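Local coordinates for protein metalloregulator ScaR (Streptococcus gordonii, PDB 3HRS) that represses transcription in response to manganese, probably by binding DNA as a homodimer of the DtxR/MntR family, at residues L181-D184 against L189-L192; L164-R169 against I199-P204. All coordinates share one frame; numbering follows the deposited sequence.

Contact 1: residues L181-D184 against L189-L192; sequences LGYD and LYSL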
loop_
_atom_site.group_PDB
_atom_site.type_symbol
_atom_site.label_atom_id
_atom_site.label_comp_id
_atom_site.label_asym_id
_atom_site.label_seq_id
_atom_site.Cartn_x
_atom_site.Cartn_y
_atom_site.Cartn_z
ATOM N N LEU A 181 6.465 -40.764 9.357
ATOM C CA LEU A 181 6.823 -42.184 9.381
ATOM C C LEU A 181 8.331 -42.376 9.459
ATOM O O LEU A 181 8.828 -43.478 9.273
ATOM C CB LEU A 181 6.269 -42.908 8.155
ATOM C CG LEU A 181 4.774 -42.702 7.929
ATOM C CD1 LEU A 181 4.357 -43.206 6.557
ATOM C CD2 LEU A 181 3.981 -43.381 9.033
ATOM N N GLY A 182 9.055 -41.292 9.723
ATOM C CA GLY A 182 10.495 -41.354 9.890
ATOM C C GLY A 182 11.281 -41.133 8.613
ATOM O O GLY A 182 10.754 -41.216 7.503
ATOM N N TYR A 183 12.559 -40.829 8.781
ATOM C CA TYR A 183 13.486 -40.789 7.665
ATOM C C TYR A 183 13.872 -42.227 7.305
ATOM O O TYR A 183 14.312 -42.981 8.171
ATOM C CB TYR A 183 14.733 -40.006 8.080
ATOM C CG TYR A 183 15.717 -39.732 6.967
ATOM C CD1 TYR A 183 15.712 -38.519 6.301
ATOM C CD2 TYR A 183 16.660 -40.677 6.594
ATOM C CE1 TYR A 183 16.614 -38.252 5.289
ATOM C CE2 TYR A 183 17.568 -40.421 5.580
ATOM C CZ TYR A 183 17.539 -39.204 4.933
ATOM O OH TYR A 183 18.435 -38.934 3.923
ATOM N N ASP A 184 13.689 -42.618 6.045
ATOM C CA ASP A 184 14.243 -43.890 5.569
ATOM C C ASP A 184 15.723 -43.684 5.270
ATOM O O ASP A 184 16.079 -42.862 4.428
ATOM C CB ASP A 184 13.508 -44.404 4.329
ATOM C CG ASP A 184 13.838 -45.854 4.013
ATOM O OD1 ASP A 184 15.015 -46.158 3.709
ATOM O OD2 ASP A 184 12.916 -46.695 4.064
ATOM N N LEU A 189 14.473 -40.301 2.002
ATOM C CA LEU A 189 13.160 -39.666 1.985
ATOM C C LEU A 189 12.513 -39.531 3.357
ATOM O O LEU A 189 12.872 -40.217 4.316
ATOM C CB LEU A 189 12.207 -40.418 1.056
ATOM C CG LEU A 189 12.703 -40.621 -0.371
ATOM C CD1 LEU A 189 11.658 -41.377 -1.183
ATOM C CD2 LEU A 189 13.056 -39.280 -1.022
ATOM N N TYR A 190 11.548 -38.624 3.434
ATOM C CA TYR A 190 10.706 -38.506 4.606
ATOM C C TYR A 190 9.305 -38.958 4.230
ATOM O O TYR A 190 8.764 -38.564 3.197
ATOM C CB TYR A 190 10.707 -37.068 5.127
ATOM C CG TYR A 190 12.061 -36.621 5.632
ATOM C CD1 TYR A 190 12.342 -36.586 6.995
ATOM C CD2 TYR A 190 13.061 -36.246 4.748
ATOM C CE1 TYR A 190 13.585 -36.186 7.461
ATOM C CE2 TYR A 190 14.300 -35.838 5.200
ATOM C CZ TYR A 190 14.560 -35.811 6.556
ATOM O OH TYR A 190 15.806 -35.413 6.997
ATOM N N SER A 191 8.728 -39.807 5.068
ATOM C CA SER A 191 7.404 -40.345 4.810
ATOM C C SER A 191 6.356 -39.628 5.655
ATOM O O SER A 191 6.505 -39.489 6.871
ATOM C CB SER A 191 7.389 -41.851 5.089
ATOM O OG SER A 191 8.547 -42.480 4.559
ATOM N N LEU A 192 5.296 -39.162 5.009
ATOM C CA LEU A 192 4.234 -38.472 5.726
ATOM C C LEU A 192 2.872 -39.050 5.381
ATOM O O LEU A 192 2.667 -39.571 4.284
ATOM C CB LEU A 192 4.252 -36.965 5.423
ATOM C CG LEU A 192 5.436 -36.179 5.989
ATOM C CD1 LEU A 192 5.460 -34.743 5.479
ATOM C CD2 LEU A 192 5.422 -36.213 7.503
#

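Contact 2: residues L164-R169 against I199-P204; sequences LTYLER and IQLAQP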
loop_
_atom_site.group_PDB
_atom_site.type_symbol
_atom_site.label_atom_id
_atom_site.label_comp_id
_atom_site.label_asym_id
_atom_site.label_seq_id
_atom_site.Cartn_x
_atom_site.Cartn_y
_atom_site.Cartn_z
ATOM N N LEU A 164 5.235 -23.007 -1.549
ATOM C CA LEU A 164 3.804 -22.974 -1.297
ATOM C C LEU A 164 3.085 -23.757 -2.382
ATOM O O LEU A 164 2.241 -24.616 -2.090
ATOM C CB LEU A 164 3.272 -21.544 -1.222
ATOM C CG LEU A 164 3.141 -20.847 0.143
ATOM C CD1 LEU A 164 3.989 -21.458 1.231
ATOM C CD2 LEU A 164 3.509 -19.394 0.010
ATOM N N THR A 165 3.430 -23.464 -3.634
ATOM C CA THR A 165 2.798 -24.121 -4.778
ATOM C C THR A 165 2.938 -25.641 -4.666
ATOM O O THR A 165 1.983 -26.387 -4.873
ATOM C CB THR A 165 3.353 -23.588 -6.130
ATOM O OG1 THR A 165 2.834 -22.277 -6.381
ATOM C CG2 THR A 165 2.933 -24.466 -7.268
ATOM N N TYR A 166 4.128 -26.089 -4.297
ATOM C CA TYR A 166 4.375 -27.503 -4.056
ATOM C C TYR A 166 3.481 -28.058 -2.951
ATOM O O TYR A 166 3.001 -29.184 -3.038
ATOM C CB TYR A 166 5.846 -27.716 -3.679
ATOM C CG TYR A 166 6.173 -29.107 -3.173
ATOM C CD1 TYR A 166 6.301 -30.180 -4.054
ATOM C CD2 TYR A 166 6.365 -29.345 -1.819
ATOM C CE1 TYR A 166 6.604 -31.448 -3.595
ATOM C CE2 TYR A 166 6.670 -30.612 -1.353
ATOM C CZ TYR A 166 6.785 -31.655 -2.243
ATOM O OH TYR A 166 7.084 -32.911 -1.776
ATOM N N LEU A 167 3.269 -27.271 -1.906
ATOM C CA LEU A 167 2.496 -27.741 -0.768
ATOM C C LEU A 167 0.999 -27.799 -1.069
ATOM O O LEU A 167 0.347 -28.782 -0.714
ATOM C CB LEU A 167 2.780 -26.884 0.460
ATOM C CG LEU A 167 4.189 -27.130 0.991
ATOM C CD1 LEU A 167 4.697 -25.991 1.868
ATOM C CD2 LEU A 167 4.216 -28.445 1.734
ATOM N N GLU A 168 0.454 -26.764 -1.720
ATOM C CA GLU A 168 -0.970 -26.750 -2.085
ATOM C C GLU A 168 -1.227 -27.866 -3.075
ATOM O O GLU A 168 -2.291 -28.472 -3.083
ATOM C CB GLU A 168 -1.387 -25.396 -2.673
ATOM C CG GLU A 168 -1.681 -24.315 -1.604
ATOM C CD GLU A 168 -1.171 -22.904 -1.967
ATOM O OE1 GLU A 168 -0.371 -22.343 -1.183
ATOM O OE2 GLU A 168 -1.569 -22.355 -3.021
ATOM N N ARG A 169 -0.214 -28.146 -3.887
ATOM C CA ARG A 169 -0.271 -29.192 -4.904
ATOM C C ARG A 169 -0.118 -30.593 -4.313
ATOM O O ARG A 169 -0.263 -31.587 -5.015
ATOM C CB ARG A 169 0.769 -28.906 -6.002
ATOM C CG ARG A 169 1.613 -30.081 -6.476
ATOM C CD ARG A 169 2.492 -29.677 -7.667
ATOM N NE ARG A 169 1.742 -29.695 -8.925
ATOM C CZ ARG A 169 1.305 -28.614 -9.574
ATOM N NH1 ARG A 169 1.551 -27.396 -9.103
ATOM N NH2 ARG A 169 0.625 -28.756 -10.707
ATOM N N ILE A 199 2.959 -39.864 1.156
ATOM C CA ILE A 199 3.641 -38.847 0.382
ATOM C C ILE A 199 5.114 -38.809 0.793
ATOM O O ILE A 199 5.441 -38.997 1.966
ATOM C CB ILE A 199 2.965 -37.485 0.602
ATOM C CG1 ILE A 199 3.354 -36.499 -0.497
ATOM C CG2 ILE A 199 3.296 -36.942 1.985
ATOM C CD1 ILE A 199 2.605 -35.186 -0.424
ATOM N N GLN A 200 6.003 -38.581 -0.172
ATOM C CA GLN A 200 7.438 -38.618 0.104
ATOM C C GLN A 200 8.137 -37.278 -0.160
ATOM O O GLN A 200 8.131 -36.780 -1.285
ATOM C CB GLN A 200 8.097 -39.703 -0.747
ATOM C CG GLN A 200 7.175 -40.857 -1.130
ATOM C CD GLN A 200 6.989 -41.852 -0.010
ATOM O OE1 GLN A 200 7.887 -42.057 0.810
ATOM N NE2 GLN A 200 5.817 -42.486 0.031
ATOM N N LEU A 201 8.748 -36.690 0.865
ATOM C CA LEU A 201 9.480 -35.439 0.671
ATOM C C LEU A 201 10.980 -35.675 0.684
ATOM O O LEU A 201 11.492 -36.522 1.418
ATOM C CB LEU A 201 9.158 -34.404 1.750
ATOM C CG LEU A 201 7.783 -34.195 2.382
ATOM C CD1 LEU A 201 7.925 -33.131 3.472
ATOM C CD2 LEU A 201 6.725 -33.802 1.351
ATOM N N ALA A 202 11.686 -34.901 -0.128
ATOM C CA ALA A 202 13.133 -34.912 -0.115
ATOM C C ALA A 202 13.659 -34.068 1.042
ATOM O O ALA A 202 12.911 -33.332 1.684
ATOM C CB ALA A 202 13.670 -34.392 -1.437
ATOM N N GLN A 203 14.954 -34.174 1.298
ATOM C CA GLN A 203 15.590 -33.393 2.350
ATOM C C GLN A 203 15.374 -31.876 2.204
ATOM O O GLN A 203 14.991 -31.211 3.159
ATOM C CB GLN A 203 17.085 -33.724 2.424
ATOM C CG GLN A 203 17.806 -33.150 3.637
ATOM C CD GLN A 203 18.221 -31.698 3.455
ATOM O OE1 GLN A 203 18.270 -31.184 2.335
ATOM N NE2 GLN A 203 18.530 -31.031 4.563
ATOM N N PRO A 204 15.624 -31.320 1.009
ATOM C CA PRO A 204 15.514 -29.863 0.846
ATOM C C PRO A 204 14.124 -29.308 1.190
ATOM O O PRO A 204 14.026 -28.148 1.593
ATOM C CB PRO A 204 15.825 -29.658 -0.646
ATOM C CG PRO A 204 15.582 -31.008 -1.268
ATOM C CD PRO A 204 16.084 -31.957 -0.232
#

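Contact 1: residues L181-D184 against L189-L192
First torsions of -173° in Tyr183, with CG trans to N, and -65° in Tyr190, with CG next to N, bring the two phenol rings together on the face of the sheet that both residues share as an antiparallel non-hydrogen-bonded pair, CA atoms 4.7 Å apart. The edge of the Tyr183 ring is directed at the face of Tyr190 in a T-shaped stack: centroids lie 4.7 Å apart and the planes are turned 80° against each other, although the closest carbon spacing is too short to be trusted in detail. Leu189 O lies over one face of Tyr183 and accepts a bond from Asp184 N at 3.1 Å. At the other end Leu181 N bonds to Ser191 O at 2.8 Å, and Ser191 N reaches Gly182 O weakly at 3.5 Å. The nearest CA pairs run from Leu181-Ser191 to Tyr183-Tyr190, leaving one extra residue on the first strand, a register shift consistent with a beta bulge. Gly182 has a positive phi, and a CB there would jam against Leu181 O, which by itself calls for glycine. Beside it CB and CD1 of Leu181 lie against Ser191 CB. Asp184 OD1 accepts a bond from Ser187 N in the connecting loop, while Phe180 and Glu144 touch Tyr190. This end of the FeoA-domain hairpin 177-184/189-194 thus combines a sound backbone bond at Leu181, a weak one at Gly182 and an aromatic pair on the sheet face.

Contact 2: residues L164-R169 against I199-P204
Tyr166, on helix 161-168, extends its ring across to strand 197-201 and meets Leu201 through its hydroxyl end. The close part of the contact is small: OH lies 3.3 Å from Leu201 CD2, and the same methyl stands 4.2 Å from Tyr166 CE2, at the edge of the ring and near its plane, so no face is stacked. The phenol is brought there by a first torsion of 170°, which places CG anti to the backbone N, and the methyl comes from a buried leucine that also packs on Leu143, Leu192 and Ile209. The looser side lies toward Gln200, whose carbonyl O is 4.0 Å from Tyr166 OH, too far for a hydrogen bond; the Gln200 side chain is exposed and its CB is directed away from the helix. Only 96 Å² is buried in all. The Tyr166 side chain is about 12 Å from that of His124, a zinc ligand in another structure of this protein; no metal is bound to this chain in the apo model. With no hydrogen bond across it, the contact is van der Waals packing of a phenol edge on one methyl, joining the helix to an outermost strand of the sheet within this chain.

Overall arrangement
Along the chain, helix 161-168 and the residue after it come first and supply residues 164-169. Contact 1 then pairs strand 177-184 with strand 189-194, closing the four-residue loop between them. Strand 197-201 and the start of helix 203-206 supply 199-204, whose meeting with helix 161-168 closes the longer loop of contact 2, so the smaller loop lies wholly within the larger. Strands 189-194 and 197-201 are neighbours in the antiparallel sheet: Tyr190 N lies 2.9 Å from Leu201 O, a probable hydrogen bond, and Leu192 CD1 lies 3.6 Å from Leu201 CD1. Together the contacts tie hairpin, outer strand and helix within the SH3-like FeoA domain, their centres about 13 Å apart.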